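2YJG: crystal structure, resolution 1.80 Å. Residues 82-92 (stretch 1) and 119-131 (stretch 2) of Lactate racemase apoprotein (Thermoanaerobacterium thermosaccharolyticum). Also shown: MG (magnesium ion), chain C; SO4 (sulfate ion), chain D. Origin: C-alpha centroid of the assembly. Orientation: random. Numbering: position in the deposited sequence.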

ATOM      1  N   THR A  82      15.302  -7.490   4.508  1.00 16.15           N
ATOM      2  CA  THR A  82      16.478  -6.846   3.930  1.00 15.87           C
ATOM      3  C   THR A  82      16.335  -5.340   3.744  1.00 16.64           C
ATOM      4  O   THR A  82      17.264  -4.609   4.046  1.00 16.08           O
ATOM      5  N   LEU A  83      15.175  -4.871   3.284  1.00 17.58           N
ATOM      6  CA  LEU A  83      15.002  -3.421   3.064  1.00 18.27           C
ATOM      7  C   LEU A  83      15.162  -2.543   4.320  1.00 18.47           C
ATOM      8  O   LEU A  83      15.859  -1.530   4.228  1.00 17.29           O
ATOM      9  N   PRO A  84      14.550  -2.927   5.480  1.00 17.76           N
ATOM     10  CA  PRO A  84      14.792  -2.081   6.652  1.00 18.52           C
ATOM     11  C   PRO A  84      16.259  -1.996   7.050  1.00 17.92           C
ATOM     12  O   PRO A  84      16.711  -0.970   7.609  1.00 18.34           O
ATOM     13  N   LEU A  85      16.993  -3.075   6.844  1.00 16.18           N
ATOM     14  CA  LEU A  85      18.409  -3.088   7.247  1.00 15.85           C
ATOM     15  C   LEU A  85      19.227  -2.286   6.270  1.00 16.37           C
ATOM     16  O   LEU A  85      20.145  -1.570   6.660  1.00 15.54           O
ATOM     17  N   LEU A  86      18.849  -2.313   4.989  1.00 16.77           N
ATOM     18  CA  LEU A  86      19.520  -1.405   4.039  1.00 15.82           C
ATOM     19  C   LEU A  86      19.218   0.082   4.296  1.00 16.85           C
ATOM     20  O   LEU A  86      20.118   0.951   4.240  1.00 16.31           O
ATOM     21  N   LEU A  87      17.947   0.369   4.568  1.00 16.02           N
ATOM     22  CA  LEU A  87      17.513   1.748   4.866  1.00 17.03           C
ATOM     23  C   LEU A  87      18.154   2.273   6.145  1.00 16.99           C
ATOM     24  O   LEU A  87      18.536   3.429   6.225  1.00 16.65           O
ATOM     25  N   ASP A  88      18.247   1.436   7.158  1.00 17.10           N
ATOM     26  CA  ASP A  88      18.905   1.843   8.407  1.00 18.49           C
ATOM     27  C   ASP A  88      20.379   2.139   8.147  1.00 19.26           C
ATOM     28  O   ASP A  88      20.899   3.168   8.594  1.00 18.46           O
ATOM     29  N   GLU A  89      21.054   1.245   7.423  1.00 18.35           N
ATOM     30  CA  GLU A  89      22.467   1.432   7.043  1.00 18.86           C
ATOM     31  C   GLU A  89      22.706   2.734   6.260  1.00 18.87           C
ATOM     32  O   GLU A  89      23.606   3.496   6.568  1.00 20.09           O
ATOM     33  N   ILE A  90      21.908   2.958   5.219  1.00 17.41           N
ATOM     34  CA  ILE A  90      21.879   4.224   4.509  1.00 18.17           C
ATOM     35  C   ILE A  90      21.739   5.452   5.443  1.00 18.32           C
ATOM     36  O   ILE A  90      22.359   6.469   5.161  1.00 19.39           O
ATOM     37  N   ARG A  91      20.934   5.341   6.483  1.00 18.48           N
ATOM     38  CA  ARG A  91      20.568   6.499   7.328  1.00 18.97           C
ATOM     39  C   ARG A  91      21.568   6.723   8.451  1.00 19.97           C
ATOM     40  O   ARG A  91      21.559   7.791   9.093  1.00 19.61           O
ATOM     41  N   LYS A  92      22.464   5.756   8.650  1.00 21.25           N
ATOM     42  CA  LYS A  92      23.376   5.818   9.787  1.00 22.99           C
ATOM     43  C   LYS A  92      24.205   7.108   9.784  1.00 23.29           C
ATOM     44  O   LYS A  92      24.431   7.726  10.846  1.00 24.38           O
ATOM     45  N   LYS A 119       4.420  -8.502  -0.370  1.00 25.12           N
ATOM     46  CA  LYS A 119       5.890  -8.598  -0.406  1.00 25.17           C
ATOM     47  C   LYS A 119       6.615  -7.815   0.671  1.00 23.56           C
ATOM     48  O   LYS A 119       7.499  -8.355   1.332  1.00 22.61           O
ATOM     49  N   PHE A 120       6.253  -6.537   0.820  1.00 22.72           N
ATOM     50  CA  PHE A 120       6.972  -5.592   1.652  1.00 22.61           C
ATOM     51  C   PHE A 120       6.304  -5.243   2.983  1.00 22.09           C
ATOM     52  O   PHE A 120       6.975  -4.830   3.898  1.00 22.49           O
ATOM     53  N   GLY A 121       4.997  -5.487   3.115  1.00 21.21           N
ATOM     54  CA  GLY A 121       4.285  -5.120   4.327  1.00 21.50           C
ATOM     55  C   GLY A 121       3.737  -3.703   4.184  1.00 21.43           C
ATOM     56  O   GLY A 121       4.313  -2.852   3.506  1.00 19.02           O
ATOM     57  N   GLU A 122       2.612  -3.467   4.848  1.00 21.33           N
ATOM     58  CA  GLU A 122       1.854  -2.252   4.743  1.00 21.51           C
ATOM     59  C   GLU A 122       2.629  -0.992   5.177  1.00 20.46           C
ATOM     60  O   GLU A 122       2.618   0.016   4.481  1.00 19.67           O
ATOM     61  N   ASP A 123       3.322  -1.076   6.296  1.00 19.31           N
ATOM     62  CA  ASP A 123       4.003   0.093   6.838  1.00 20.38           C
ATOM     63  C   ASP A 123       5.126   0.505   5.902  1.00 19.08           C
ATOM     64  O   ASP A 123       5.271   1.685   5.572  1.00 19.67           O
ATOM     65  N   LEU A 124       5.921  -0.467   5.426  1.00 18.72           N
ATOM     66  CA  LEU A 124       7.027  -0.134   4.552  1.00 17.13           C
ATOM     67  C   LEU A 124       6.541   0.498   3.214  1.00 17.36           C
ATOM     68  O   LEU A 124       7.104   1.508   2.742  1.00 16.22           O
ATOM     69  N   VAL A 125       5.450  -0.031   2.645  1.00 17.20           N
ATOM     70  CA  VAL A 125       4.903   0.500   1.407  1.00 16.48           C
ATOM     71  C   VAL A 125       4.427   1.948   1.623  1.00 16.35           C
ATOM     72  O   VAL A 125       4.752   2.822   0.865  1.00 15.28           O
ATOM     73  N   GLU A 126       3.710   2.183   2.700  1.00 16.67           N
ATOM     74  CA  GLU A 126       3.296   3.522   3.059  1.00 16.45           C
ATOM     75  C   GLU A 126       4.480   4.451   3.346  1.00 15.99           C
ATOM     76  O   GLU A 126       4.596   5.533   2.729  1.00 18.18           O
ATOM     77  N   ASN A 127       5.297   4.067   4.317  1.00 15.35           N
ATOM     78  CA  ASN A 127       6.249   4.935   4.971  1.00 15.39           C
ATOM     79  C   ASN A 127       7.445   5.332   4.060  1.00 16.03           C
ATOM     80  O   ASN A 127       8.096   6.378   4.262  1.00 15.11           O
ATOM     81  N   GLU A 128       7.797   4.461   3.117  1.00 13.69           N
ATOM     82  CA  GLU A 128       8.866   4.734   2.181  1.00 13.97           C
ATOM     83  C   GLU A 128       8.325   5.021   0.789  1.00 15.42           C
ATOM     84  O   GLU A 128       7.154   4.759   0.497  1.00 16.75           O
ATOM     85  N   GLN A 129       9.212   5.525  -0.062  1.00 15.26           N
ATOM     86  CA  GLN A 129       8.935   5.861  -1.458  1.00 15.63           C
ATOM     87  C   GLN A 129       9.217   4.726  -2.430  1.00 15.86           C
ATOM     88  O   GLN A 129      10.367   4.510  -2.797  1.00 16.78           O
ATOM     89  N   PHE A 130       8.176   4.031  -2.844  1.00 15.65           N
ATOM     90  CA  PHE A 130       8.250   2.952  -3.800  1.00 16.35           C
ATOM     91  C   PHE A 130       7.795   3.454  -5.155  1.00 16.75           C
ATOM     92  O   PHE A 130       6.815   4.154  -5.242  1.00 16.60           O
ATOM     93  N   VAL A 131       8.507   3.051  -6.182  1.00 18.10           N
ATOM     94  CA  VAL A 131       8.216   3.385  -7.549  1.00 18.93           C
ATOM     95  C   VAL A 131       8.329   2.094  -8.339  1.00 18.82           C
ATOM     96  O   VAL A 131       9.245   1.304  -8.106  1.00 18.50           O
TER

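How does stretch 2 first meet the helix of stretch 1? Contact begins at Phe 120, whose CA-to-CB bond points sideways but whose ring, with chi1 in the m well, ends nearer to stretch 1. There Leu 83, in the m, t rotamer and with its CA-to-CB bond pointing toward stretch 2, brings its CD1 to 3.5 Å from CD1 of Phe 120, meeting the ring obliquely. Gly 121 follows, between two helices, with a positive phi; at its backbone angles a CB would be jammed against the carbonyl oxygen of Phe 120. Next to it, the backbone N of Glu 122 donates a hydrogen bond of 2.7 Å to O3 of the sulfate, an ion that probably comes from the crystallisation liquor and lies at the start of the second helix.

Which side chain of helix 122-127 enters the contact? Leu 124 does, its CA-to-CB bond pointing toward stretch 1 and its rotamer t, p. Its CD2 lies 4.2 Å from CB of Leu 83 and 4.1 Å from CD of Pro 84, while its CD1 comes within 4.0 Å of CD1 of Leu 87. The two methyls therefore span a full turn of the first helix. Pro 84 has no backbone NH to bond to the preceding turn, and the helix is kinked there. With the axes no closer than 11.9 Å and their directions 42° apart, side chains from both helices fill the space between them.

What does Glu 128 contribute once the helix has ended? Its CA-to-CB bond points toward stretch 1, and the side chain takes the m, m rotamer, with CG resting 4.0 Å from CD1 of Leu 87, which is in the m, t rotamer. Beyond this apolar contact, the carboxylate forms a two-pronged salt bridge with Arg 91: NH1 donates to OE2 at 2.8 Å and NH2 to OE1 at 2.9 Å, both nearly straight. Arg 91 reaches out through m, t, t torsions, and OE2 lies near the guanidinium plane, at its edge. The backbone here serves the magnesium ion, bound by O of Val 125 at 2.4 Å, O of Glu 126 at 2.5 Å and O of Glu 128 at 2.3 Å, with further ligands elsewhere in the structure.

Does the strand add anything? Phe 130 makes a small contribution: its CA-to-CB bond points sideways, but its ring, with chi1 m, brings CZ to 4.3 Å from CD1 of Leu 83. CD1 of Leu 83 lies at the edge of this ring, and the same atom is the one closest to Phe 120.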

ATOM      1  CB  THR A  82      16.829  -7.474   2.571  1.00 15.57           C
ATOM      2  OG1 THR A  82      15.680  -7.427   1.731  1.00 13.57           O
ATOM      3  CG2 THR A  82      17.325  -8.931   2.739  1.00 18.75           C
ATOM      4  CB  LEU A  83      13.702  -3.147   2.343  1.00 18.43           C
ATOM      5  CG  LEU A  83      13.769  -3.491   0.855  1.00 18.18           C
ATOM      6  CD1 LEU A  83      12.376  -3.339   0.224  1.00 15.35           C
ATOM      7  CD2 LEU A  83      14.879  -2.585   0.094  1.00 17.31           C
ATOM      8  CB  PRO A  84      14.004  -2.770   7.748  1.00 18.08           C
ATOM      9  CG  PRO A  84      12.865  -3.380   7.081  1.00 18.77           C
ATOM     10  CD  PRO A  84      13.453  -3.888   5.751  1.00 18.65           C
ATOM     11  CB  LEU A  85      18.920  -4.522   7.349  1.00 15.74           C
ATOM     12  CG  LEU A  85      18.325  -5.367   8.469  1.00 15.74           C
ATOM     13  CD1 LEU A  85      18.703  -6.824   8.263  1.00 15.68           C
ATOM     14  CD2 LEU A  85      18.770  -4.824   9.791  1.00 15.20           C
ATOM     15  CB  LEU A  86      19.082  -1.752   2.611  1.00 16.20           C
ATOM     16  CG  LEU A  86      19.737  -2.940   1.910  1.00 17.63           C
ATOM     17  CD1 LEU A  86      18.876  -3.309   0.681  1.00 17.40           C
ATOM     18  CD2 LEU A  86      21.170  -2.609   1.454  1.00 13.34           C
ATOM     19  CB  LEU A  87      15.993   1.777   4.996  1.00 16.72           C
ATOM     20  CG  LEU A  87      15.216   1.491   3.714  1.00 18.72           C
ATOM     21  CD1 LEU A  87      13.754   1.065   4.001  1.00 18.33           C
ATOM     22  CD2 LEU A  87      15.274   2.675   2.788  1.00 15.34           C
ATOM     23  CB  ASP A  88      18.737   0.792   9.501  1.00 19.42           C
ATOM     24  CG  ASP A  88      19.160   1.292  10.872  1.00 23.30           C
ATOM     25  OD1 ASP A  88      18.501   2.208  11.383  1.00 26.32           O
ATOM     26  OD2 ASP A  88      20.144   0.769  11.442  1.00 25.98           O
ATOM     27  CB  GLU A  89      22.931   0.216   6.207  1.00 18.88           C
ATOM     28  CG  GLU A  89      24.358   0.276   5.653  1.00 19.64           C
ATOM     29  CD  GLU A  89      25.453   0.144   6.741  1.00 18.59           C
ATOM     30  OE1 GLU A  89      25.125  -0.178   7.906  1.00 19.08           O
ATOM     31  OE2 GLU A  89      26.631   0.318   6.390  1.00 21.47           O
ATOM     32  CB  ILE A  90      20.753   4.236   3.459  1.00 16.52           C
ATOM     33  CG1 ILE A  90      21.150   3.342   2.254  1.00 17.25           C
ATOM     34  CG2 ILE A  90      20.452   5.655   2.966  1.00 19.08           C
ATOM     35  CD1 ILE A  90      19.983   2.840   1.326  1.00 16.16           C
ATOM     36  CB  ARG A  91      19.147   6.353   7.864  1.00 19.47           C
ATOM     37  CG  ARG A  91      18.115   6.569   6.729  1.00 18.62           C
ATOM     38  CD  ARG A  91      16.646   6.278   7.160  1.00 17.73           C
ATOM     39  NE  ARG A  91      15.732   6.721   6.122  1.00 15.89           N
ATOM     40  CZ  ARG A  91      14.639   6.104   5.703  1.00 16.07           C
ATOM     41  NH1 ARG A  91      14.251   4.922   6.181  1.00 18.55           N
ATOM     42  NH2 ARG A  91      13.924   6.673   4.742  1.00 20.67           N
ATOM     43  CB  LYS A  92      24.253   4.576   9.830  1.00 23.37           C
ATOM     44  CG  LYS A  92      23.610   3.395  10.502  1.00 24.35           C
ATOM     45  CD  LYS A  92      24.626   2.266  10.609  1.00 26.17           C
ATOM     46  CE  LYS A  92      23.969   0.903  10.933  1.00 28.66           C
ATOM     47  NZ  LYS A  92      23.751   0.676  12.395  1.00 27.61           N
ATOM     48  CB  LYS A 119       6.418  -8.119  -1.759  1.00 25.39           C
ATOM     49  CG  LYS A 119       7.846  -8.494  -2.013  1.00 29.98           C
ATOM     50  CD  LYS A 119       7.805  -9.931  -2.564  1.00 31.53           C
ATOM     51  CE  LYS A 119       9.147 -10.385  -2.918  1.00 30.67           C
ATOM     52  NZ  LYS A 119       9.458 -11.648  -2.217  1.00 26.19           N
ATOM     53  CB  PHE A 120       7.216  -4.299   0.837  1.00 23.05           C
ATOM     54  CG  PHE A 120       7.909  -4.540  -0.450  1.00 23.21           C
ATOM     55  CD1 PHE A 120       9.260  -4.878  -0.474  1.00 24.55           C
ATOM     56  CD2 PHE A 120       7.242  -4.444  -1.660  1.00 24.36           C
ATOM     57  CE1 PHE A 120       9.907  -5.107  -1.671  1.00 21.38           C
ATOM     58  CE2 PHE A 120       7.894  -4.715  -2.858  1.00 22.19           C
ATOM     59  CZ  PHE A 120       9.243  -5.026  -2.852  1.00 23.09           C
ATOM     60  CB  GLU A 122       0.635  -2.483   5.621  1.00 22.39           C
ATOM     61  CG  GLU A 122      -0.333  -1.429   5.742  1.00 28.20           C
ATOM     62  CD  GLU A 122      -1.717  -2.007   6.029  1.00 30.79           C
ATOM     63  OE1 GLU A 122      -1.987  -3.144   5.599  1.00 29.63           O
ATOM     64  OE2 GLU A 122      -2.523  -1.299   6.638  1.00 36.46           O
ATOM     65  CB  ASP A 123       4.573  -0.200   8.241  1.00 20.09           C
ATOM     66  CG  ASP A 123       3.502  -0.385   9.317  1.00 22.63           C
ATOM     67  OD1 ASP A 123       2.309  -0.108   9.113  1.00 22.89           O
ATOM     68  OD2 ASP A 123       3.903  -0.777  10.420  1.00 31.16           O
ATOM     69  CB  LEU A 124       7.867  -1.411   4.338  1.00 18.02           C
ATOM     70  CG  LEU A 124       9.315  -1.417   3.920  1.00 19.51           C
ATOM     71  CD1 LEU A 124      10.118  -0.441   4.771  1.00 12.14           C
ATOM     72  CD2 LEU A 124       9.843  -2.905   4.051  1.00 17.54           C
ATOM     73  CB  VAL A 125       3.781  -0.408   0.818  1.00 17.70           C
ATOM     74  CG1 VAL A 125       3.026   0.268  -0.291  1.00 16.75           C
ATOM     75  CG2 VAL A 125       4.363  -1.772   0.332  1.00 16.89           C
ATOM     76  CB  GLU A 126       2.375   3.452   4.287  1.00 17.83           C
ATOM     77  CG  GLU A 126       1.039   2.686   4.014  1.00 18.57           C
ATOM     78  CD  GLU A 126       0.206   2.422   5.248  1.00 21.24           C
ATOM     79  OE1 GLU A 126       0.631   2.776   6.384  1.00 20.98           O
ATOM     80  OE2 GLU A 126      -0.935   1.884   5.092  1.00 24.93           O
ATOM     81  CB  ASN A 127       6.863   4.307   6.217  1.00 14.12           C
ATOM     82  CG  ASN A 127       5.912   4.115   7.415  1.00 13.92           C
ATOM     83  OD1 ASN A 127       4.737   4.567   7.487  1.00 15.80           O
ATOM     84  ND2 ASN A 127       6.415   3.372   8.346  1.00 10.22           N
ATOM     85  CB  GLU A 128       9.855   3.573   2.118  1.00 13.44           C
ATOM     86  CG  GLU A 128      10.504   3.287   3.481  1.00 14.07           C
ATOM     87  CD  GLU A 128      11.387   4.339   4.074  1.00 15.09           C
ATOM     88  OE1 GLU A 128      11.824   5.275   3.395  1.00 22.16           O
ATOM     89  OE2 GLU A 128      11.639   4.237   5.306  1.00 18.67           O
ATOM     90  CB  GLN A 129       9.787   7.074  -1.893  1.00 14.94           C
ATOM     91  CG  GLN A 129       9.454   8.376  -1.127  1.00 17.43           C
ATOM     92  CD  GLN A 129      10.177   9.568  -1.671  1.00 22.60           C
ATOM     93  OE1 GLN A 129      11.347   9.796  -1.356  1.00 23.56           O
ATOM     94  NE2 GLN A 129       9.505  10.338  -2.524  1.00 25.66           N
ATOM     95  CB  PHE A 130       7.322   1.782  -3.394  1.00 16.38           C
ATOM     96  CG  PHE A 130       7.911   0.898  -2.354  1.00 17.90           C
ATOM     97  CD1 PHE A 130       7.770   1.202  -0.995  1.00 14.57           C
ATOM     98  CD2 PHE A 130       8.607  -0.249  -2.714  1.00 17.13           C
ATOM     99  CE1 PHE A 130       8.355   0.385  -0.023  1.00 17.41           C
ATOM    100  CE2 PHE A 130       9.179  -1.059  -1.759  1.00 18.99           C
ATOM    101  CZ  PHE A 130       9.047  -0.760  -0.411  1.00 16.66           C
ATOM    102  CB  VAL A 131       9.261   4.414  -8.038  1.00 20.27           C
ATOM    103  CG1 VAL A 131       9.063   4.800  -9.503  1.00 20.89           C
ATOM    104  CG2 VAL A 131       9.240   5.673  -7.142  1.00 22.27           C
TER
HETATM  105 MG    MG C1427       4.899   5.172   0.229  1.00 15.50          MG
HETATM  106  S   SO4 D1428       1.419  -6.591   6.701  1.00 32.19           S
HETATM  107  O1  SO4 D1428       2.601  -6.320   7.480  1.00 37.57           O
HETATM  108  O2  SO4 D1428       0.266  -6.992   7.469  1.00 36.44           O
HETATM  109  O3  SO4 D1428       1.027  -5.460   5.884  1.00 40.70           O
HETATM  110  O4  SO4 D1428       1.691  -7.630   5.736  1.00 37.83           O